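Local coordinates for protein MdbA (Actinomyces oris, PDB 4Z7X) that probably forms disulfide bonds in exported proteins, as a thiol-disulfide oxidoreductase of the thioredoxin superfamily linked to sortase-mediated pilus assembly, at residues A[30-33]-A[34-37]; A[158-161]-A[162-166]; A[79-82]-A[83-87]. One frame throughout, in Å; residues are numbered along the deposited sequence.

Contact 1. Residues A[30-33]-A[34-37]; sequences GIPK and QVLS. With 3CX ((2S)-3-(cyclohexylamino)-2-hydroxypropane-1-sulfonic acid), chain C.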
loop_
_atom_site.group_PDB
_atom_site.type_symbol
_atom_site.label_atom_id
_atom_site.label_comp_id
_atom_site.label_asym_id
_atom_site.label_seq_id
_atom_site.Cartn_x
_atom_site.Cartn_y
_atom_site.Cartn_z
ATOM N N GLY A 30 13.642 6.372 10.408
ATOM C CA GLY A 30 13.613 5.268 9.461
ATOM C C GLY A 30 12.262 4.725 9.079
ATOM O O GLY A 30 12.179 3.733 8.352
ATOM N N ILE A 31 11.215 5.335 9.591
ATOM C CA ILE A 31 9.872 4.942 9.272
ATOM C C ILE A 31 9.121 6.199 8.859
ATOM O O ILE A 31 9.235 7.241 9.512
ATOM C CB ILE A 31 9.193 4.252 10.497
ATOM C CG1 ILE A 31 10.035 3.023 10.933
ATOM C CG2 ILE A 31 7.735 3.871 10.189
ATOM C CD1 ILE A 31 9.492 2.251 12.108
ATOM N N PRO A 32 8.318 6.126 7.763
ATOM C CA PRO A 32 7.628 7.363 7.361
ATOM C C PRO A 32 6.783 7.968 8.489
ATOM O O PRO A 32 6.198 7.245 9.303
ATOM C CB PRO A 32 6.794 6.952 6.162
ATOM C CG PRO A 32 7.475 5.706 5.660
ATOM C CD PRO A 32 7.987 5.021 6.890
ATOM N N LYS A 33 6.723 9.300 8.512
ATOM C CA LYS A 33 6.064 10.015 9.609
ATOM C C LYS A 33 4.605 9.655 9.816
ATOM O O LYS A 33 4.120 9.695 10.930
ATOM C CB LYS A 33 6.169 11.526 9.355
ATOM C CG LYS A 33 7.582 12.084 9.416
ATOM C CD LYS A 33 7.630 13.512 8.839
ATOM C CE LYS A 33 7.598 13.513 7.299
ATOM N NZ LYS A 33 7.577 14.867 6.657
ATOM N N GLN A 34 3.884 9.371 8.747
ATOM C CA GLN A 34 2.458 9.086 8.860
ATOM C C GLN A 34 2.165 7.576 8.973
ATOM O O GLN A 34 1.027 7.178 9.027
ATOM C CB GLN A 34 1.657 9.758 7.725
ATOM C CG GLN A 34 1.754 11.287 7.711
ATOM C CD GLN A 34 0.615 11.964 6.967
ATOM O OE1 GLN A 34 -0.538 11.912 7.410
ATOM N NE2 GLN A 34 0.934 12.648 5.836
ATOM N N VAL A 35 3.199 6.737 9.004
ATOM C CA VAL A 35 3.029 5.298 9.148
ATOM C C VAL A 35 2.734 4.925 10.597
ATOM O O VAL A 35 3.291 5.462 11.542
ATOM C CB VAL A 35 4.241 4.527 8.536
ATOM C CG1 VAL A 35 4.403 3.137 9.123
ATOM C CG2 VAL A 35 4.054 4.447 6.992
ATOM N N LEU A 36 1.876 3.940 10.738
ATOM C CA LEU A 36 1.431 3.450 12.029
ATOM C C LEU A 36 2.402 2.429 12.618
ATOM O O LEU A 36 3.350 1.990 11.962
ATOM C CB LEU A 36 0.040 2.872 11.887
ATOM C CG LEU A 36 -1.049 3.826 11.445
ATOM C CD1 LEU A 36 -2.335 3.085 11.299
ATOM C CD2 LEU A 36 -1.240 4.952 12.424
ATOM N N SER A 37 2.132 2.020 13.858
ATOM C CA SER A 37 3.046 1.177 14.608
ATOM C C SER A 37 3.162 -0.229 14.029
ATOM O O SER A 37 4.078 -0.972 14.381
ATOM C CB SER A 37 2.606 1.100 16.071
ATOM O OG SER A 37 1.318 0.539 16.191
HETATM O OAA 3CX C . -9.031 13.324 6.648
HETATM O OAB 3CX C . -9.134 10.783 6.648
HETATM O OAC 3CX C . -6.378 9.560 5.701
HETATM O OAD 3CX C . -7.874 11.834 8.308
HETATM C CAE 3CX C . -0.406 9.366 2.915
HETATM C CAF 3CX C . -0.130 9.243 4.390
HETATM C CAG 3CX C . -1.414 10.433 2.504
HETATM C CAH 3CX C . -1.439 9.266 5.181
HETATM C CAI 3CX C . -2.710 10.502 3.275
HETATM C CAJ 3CX C . -4.590 11.079 5.523
HETATM C CAK 3CX C . -6.868 11.939 6.047
HETATM N NAL 3CX C . -3.722 9.886 5.541
HETATM C CAM 3CX C . -5.893 10.767 6.243
HETATM C CAN 3CX C . -2.741 9.570 4.453
HETATM S SAO 3CX C . -8.284 11.911 6.926
HETATM O O HOH W 1 5.033 7.445 12.287
#
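Ile31 meets Val35 across a tight turn, its CG2 methyl 3.6 Å from Val35 CG1, the two side chains crossing at about a right angle. On both residues the touching methyl stands opposite the backbone N (chi1 157° for Val35). Pro32 comes next and opens a type I beta turn that runs to Val35. Its O accepts the Val35 N-H at 3.1 Å, the bond that closes the turn. The other Val35 methyl, CG2, lies against the pyrrolidine ring, 3.8 Å from Pro32 CB, while Trp180 and Leu116 cover Pro32 and Val35 from two helices. The backbone N-H of Lys33 is hydrogen-bonded to Asp117 OD1. Water 1 lies 2.8 Å from Lys33 O and 2.7 Å from Val35 O, placed to donate to either, though it has more acceptors around it than protons to give. In the conformer modelled here, the Gln34 amide sits above the CAF-CAH edge of the ligand's cyclohexyl ring, OE1 3.6 Å from CAH. The chemistry implies a turn closed by a single backbone bond, tied to its surroundings by Asp117 and Ala26 and packed through Val35 on Ile31 and Pro32; in this conformer Gln34 offers the ligand mainly van der Waals contact.

Contact 2. Residues A[158-161]-A[162-166]; sequences VNVP and KEVSA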
loop_
_atom_site.group_PDB
_atom_site.type_symbol
_atom_site.label_atom_id
_atom_site.label_comp_id
_atom_site.label_asym_id
_atom_site.label_seq_id
_atom_site.Cartn_x
_atom_site.Cartn_y
_atom_site.Cartn_z
ATOM N N VAL A 158 2.956 10.319 -12.258
ATOM C CA VAL A 158 1.903 10.722 -11.328
ATOM C C VAL A 158 2.153 12.073 -10.694
ATOM O O VAL A 158 1.501 12.439 -9.778
ATOM C CB VAL A 158 1.621 9.632 -10.256
ATOM C CG1 VAL A 158 1.364 8.287 -10.939
ATOM C CG2 VAL A 158 2.729 9.522 -9.221
ATOM N N ASN A 159 3.083 12.817 -11.260
ATOM C CA ASN A 159 3.364 14.203 -10.891
ATOM C C ASN A 159 3.778 14.401 -9.422
ATOM O O ASN A 159 3.463 15.423 -8.785
ATOM C CB ASN A 159 2.197 15.094 -11.302
ATOM C CG ASN A 159 1.882 14.965 -12.775
ATOM O OD1 ASN A 159 2.764 15.187 -13.661
ATOM N ND2 ASN A 159 0.671 14.567 -13.058
ATOM N N VAL A 160 4.595 13.463 -8.920
ATOM C CA VAL A 160 5.396 13.749 -7.762
ATOM C C VAL A 160 6.347 14.906 -8.148
ATOM O O VAL A 160 6.897 14.910 -9.242
ATOM C CB VAL A 160 6.187 12.503 -7.350
ATOM C CG1 VAL A 160 7.262 12.808 -6.317
ATOM C CG2 VAL A 160 5.282 11.386 -6.862
ATOM N N PRO A 161 6.529 15.902 -7.272
ATOM C CA PRO A 161 7.468 16.966 -7.591
ATOM C C PRO A 161 8.889 16.457 -7.864
ATOM O O PRO A 161 9.358 15.518 -7.196
ATOM C CB PRO A 161 7.422 17.855 -6.348
ATOM C CG PRO A 161 6.059 17.626 -5.769
ATOM C CD PRO A 161 5.891 16.133 -5.965
ATOM N N LYS A 162 9.581 17.070 -8.832
ATOM C CA LYS A 162 10.923 16.641 -9.187
ATOM C C LYS A 162 11.867 16.685 -7.980
ATOM O O LYS A 162 12.720 15.816 -7.840
ATOM C CB LYS A 162 11.507 17.522 -10.304
ATOM C CG LYS A 162 10.928 17.340 -11.678
ATOM C CD LYS A 162 11.615 18.342 -12.610
ATOM C CE LYS A 162 11.256 18.119 -14.060
ATOM N NZ LYS A 162 9.795 17.946 -14.165
ATOM N N GLU A 163 11.717 17.688 -7.106
ATOM C CA GLU A 163 12.597 17.799 -5.942
ATOM C C GLU A 163 12.425 16.621 -4.990
ATOM O O GLU A 163 13.334 16.253 -4.263
ATOM C CB GLU A 163 12.460 19.111 -5.218
ATOM C CG GLU A 163 11.147 19.459 -4.633
ATOM C CD GLU A 163 11.219 20.537 -3.542
ATOM O OE1 GLU A 163 10.174 20.730 -2.902
ATOM O OE2 GLU A 163 12.280 21.183 -3.320
ATOM N N VAL A 164 11.277 15.994 -5.038
ATOM C CA VAL A 164 11.015 14.813 -4.223
ATOM C C VAL A 164 11.566 13.531 -4.851
ATOM O O VAL A 164 12.264 12.744 -4.179
ATOM C CB VAL A 164 9.489 14.689 -3.934
ATOM C CG1 VAL A 164 9.155 13.402 -3.162
ATOM C CG2 VAL A 164 9.044 15.908 -3.132
ATOM N N SER A 165 11.244 13.296 -6.124
ATOM C CA SER A 165 11.729 12.086 -6.770
ATOM C C SER A 165 13.267 12.079 -6.877
ATOM O O SER A 165 13.871 11.013 -6.896
ATOM C CB SER A 165 11.056 11.858 -8.101
ATOM O OG SER A 165 11.401 12.890 -8.992
ATOM N N ALA A 166 13.890 13.271 -6.886
ATOM C CA ALA A 166 15.352 13.379 -6.881
ATOM C C ALA A 166 15.995 12.762 -5.663
ATOM O O ALA A 166 17.175 12.462 -5.708
ATOM C CB ALA A 166 15.791 14.846 -7.044
#
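A helix N-terminus following directly on a Schellman motif is the setting here: Asn159, at positive phi, is the C-prime residue that ends helix 148-157, and Val160 and Pro161 lead into the short helix 162-165. In the Schellman motif Val160 N bonds back to Ala155 O and Asn159 N to Ala156 O. Pro161 then occupies the N-cap position. Its carbonyl oxygen is gripped by two amides of the new turn. Ser165 N approaches nearly along the C=O axis at 3.1 Å, with an N-H...O angle of 165°, the i to i+4 bond of an alpha helix. Val164 N is closer to Pro161 O, at 2.9 Å, yet bends more, at 136°, and comes from above the carbonyl plane. Between them the two bonds fix the direction of the first carbonyl.

The side chains add an apolar seam. Val160 CG1 packs against Val164 CG1 at 3.7 Å, with Val164 CB almost as near, and the two valines cross at about a right angle. Each presents the methyl that stands opposite its own backbone N, which directs the pair at one another across the start of the helix. Val164 CG2 looks instead toward the proline ring, 4.1 Å from Pro161 CB, a looser contact. Ala119 and Gln122 cover this side from a loop, and Val114 and Glu118 of helix 103-118 touch Val164. Ser165, on the inner side, rests on Val152 and Ala155 of the preceding helix. Lys162 and Glu163 lie on the exposed side of the turn. The arrangement is a Schellman C-terminus, a short link and a new helix with proline at its N-cap position, set among the helices inserted between strands 91-96 and 198-201 of the thioredoxin fold.

Contact 3. Residues A[79-82]-A[83-87]; sequences QEIN and QLLSD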
loop_
_atom_site.group_PDB
_atom_site.type_symbol
_atom_site.label_atom_id
_atom_site.label_comp_id
_atom_site.label_asym_id
_atom_site.label_seq_id
_atom_site.Cartn_x
_atom_site.Cartn_y
_atom_site.Cartn_z
ATOM N N GLN A 79 -9.347 1.176 -9.516
ATOM C CA GLN A 79 -10.390 2.138 -9.855
ATOM C C GLN A 79 -11.470 2.147 -8.777
ATOM O O GLN A 79 -11.875 3.224 -8.293
ATOM C CB GLN A 79 -10.982 1.801 -11.209
ATOM C CG GLN A 79 -11.941 2.850 -11.674
ATOM C CD GLN A 79 -11.257 4.154 -12.065
ATOM O OE1 GLN A 79 -10.032 4.235 -12.381
ATOM N NE2 GLN A 79 -12.037 5.211 -12.019
ATOM N N GLU A 80 -11.921 0.973 -8.358
ATOM C CA GLU A 80 -13.020 0.937 -7.361
ATOM C C GLU A 80 -12.540 1.296 -5.947
ATOM O O GLU A 80 -13.287 1.845 -5.171
ATOM C CB GLU A 80 -13.771 -0.401 -7.353
ATOM C CG GLU A 80 -13.021 -1.603 -6.815
ATOM C CD GLU A 80 -13.940 -2.787 -6.594
ATOM O OE1 GLU A 80 -13.441 -3.938 -6.603
ATOM O OE2 GLU A 80 -15.175 -2.582 -6.408
ATOM N N ILE A 81 -11.287 0.979 -5.618
ATOM C CA ILE A 81 -10.766 1.411 -4.328
ATOM C C ILE A 81 -10.734 2.945 -4.277
ATOM O O ILE A 81 -11.129 3.565 -3.280
ATOM C CB ILE A 81 -9.382 0.834 -4.071
ATOM C CG1 ILE A 81 -9.537 -0.668 -3.833
ATOM C CG2 ILE A 81 -8.705 1.555 -2.920
ATOM C CD1 ILE A 81 -8.263 -1.461 -3.721
ATOM N N ASN A 82 -10.203 3.573 -5.329
ATOM C CA ASN A 82 -10.208 5.035 -5.405
ATOM C C ASN A 82 -11.628 5.595 -5.343
ATOM O O ASN A 82 -11.867 6.640 -4.699
ATOM C CB ASN A 82 -9.513 5.519 -6.665
ATOM C CG ASN A 82 -8.012 5.366 -6.571
ATOM O OD1 ASN A 82 -7.486 5.196 -5.480
ATOM N ND2 ASN A 82 -7.330 5.379 -7.691
ATOM N N GLN A 83 -12.591 4.896 -5.991
ATOM C CA GLN A 83 -13.972 5.354 -5.977
ATOM C C GLN A 83 -14.574 5.233 -4.603
ATOM O O GLN A 83 -15.241 6.157 -4.157
ATOM C CB GLN A 83 -14.800 4.621 -7.007
ATOM C CG GLN A 83 -16.130 5.249 -7.213
ATOM C CD GLN A 83 -16.037 6.631 -7.799
ATOM O OE1 GLN A 83 -15.256 6.885 -8.723
ATOM N NE2 GLN A 83 -16.853 7.541 -7.271
ATOM N N LEU A 84 -14.380 4.088 -3.949
ATOM C CA LEU A 84 -14.865 3.917 -2.587
ATOM C C LEU A 84 -14.314 4.980 -1.672
ATOM O O LEU A 84 -15.027 5.480 -0.808
ATOM C CB LEU A 84 -14.515 2.523 -2.071
ATOM C CG LEU A 84 -15.330 1.402 -2.706
ATOM C CD1 LEU A 84 -14.564 0.093 -2.527
ATOM C CD2 LEU A 84 -16.801 1.291 -2.192
ATOM N N LEU A 85 -13.058 5.356 -1.835
ATOM C CA LEU A 85 -12.524 6.472 -1.028
ATOM C C LEU A 85 -13.184 7.818 -1.362
ATOM O O LEU A 85 -13.511 8.609 -0.476
ATOM C CB LEU A 85 -11.003 6.593 -1.212
ATOM C CG LEU A 85 -10.177 5.515 -0.539
ATOM C CD1 LEU A 85 -8.725 5.474 -1.061
ATOM C CD2 LEU A 85 -10.241 5.661 0.987
ATOM N N SER A 86 -13.378 8.087 -2.652
ATOM C CA SER A 86 -14.011 9.331 -3.061
ATOM C C SER A 86 -15.435 9.430 -2.516
ATOM O O SER A 86 -15.878 10.502 -2.139
ATOM C CB SER A 86 -14.001 9.422 -4.571
ATOM O OG SER A 86 -14.395 10.696 -4.953
ATOM N N ASP A 87 -16.121 8.296 -2.494
ATOM C CA ASP A 87 -17.508 8.201 -1.977
ATOM C C ASP A 87 -17.572 8.074 -0.444
ATOM O O ASP A 87 -18.650 8.002 0.114
ATOM C CB ASP A 87 -18.223 7.032 -2.661
ATOM C CG ASP A 87 -18.473 7.294 -4.138
ATOM O OD1 ASP A 87 -18.695 8.477 -4.531
ATOM O OD2 ASP A 87 -18.481 6.311 -4.912
HETATM O O HOH W 2 -14.918 4.563 -10.658
#
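The amide planes of Gln79 and Gln83 are joined through a water at their polar ends, one turn apart on the exposed side of helix 68-86, and the amide of Gln83 also reaches the carboxylate of Asp87. The helix belongs to a beta-alpha-beta unit of the thioredoxin fold, with strands 58-63 and 91-96, and this is its last stretch. Water 2 accepts from Gln79 NE2 at 3.3 Å and donates to Gln83 OE1 at 3.0 Å. At the other corner of the Gln83 amide, NE2 donates to Asp87 OD2 at 3.1 Å in a nearly straight bond; the acceptor lies in the amide plane, whereas the donor stands above the plane of the carboxylate. Gln83 gets there with CG anti to the backbone N (chi1 -168°) and a bend at chi2, which swings the amide along the helix surface. With both ends held, its rotation is restrained.

Four i to i+4 backbone bonds cross between 79-82 and 83-86, among them Leu84 N to Glu80 O at 2.8 Å and Leu85 N to Ile81 O at 3.0 Å, and Asp87 N to Gln83 O adds a fifth. The inward side is apolar: Ile81 CG2 and Leu85 CD1 touch loosely at 4.3 Å, and both residues pack on Leu92 of strand 91-96. Leu84 faces Thr218 and Val221 of helix 216-222. Buried Glu80 sends its carboxylate to that same helix, OE2 bonding Thr218 OG1 and OE1 bonding both Leu217 N and His77 ND1; the three bonds fix its orientation and probably help to offset its burial. Leu84 also lays its branch against the backbone of the previous turn. With CG opposite its own carbonyl carbon (chi1 -72°), Leu84 CG comes within 3.2 Å of Glu80 O, and Leu84 CD1 lies 3.4 Å from that oxygen.

How the contacts relate
From the N terminus, contact 1 comes first, a turn in the loop ahead of strand 41-43. Contact 3 follows near the end of helix 68-86, between strands 58-63 and 91-96, and contact 2 comes last, at the corner joining helices 148-157 and 162-165. Each closes only its own few residues; they lie in series, with no nesting or crossing, and none touches another. Contacts 1 and 2 both border helix 103-118, touching Leu116 and Val114 respectively, with centres about 20 Å apart. Contact 3, its centre about 24 Å from each of the others, ties its helix to strand 91-96 and helix 216-222.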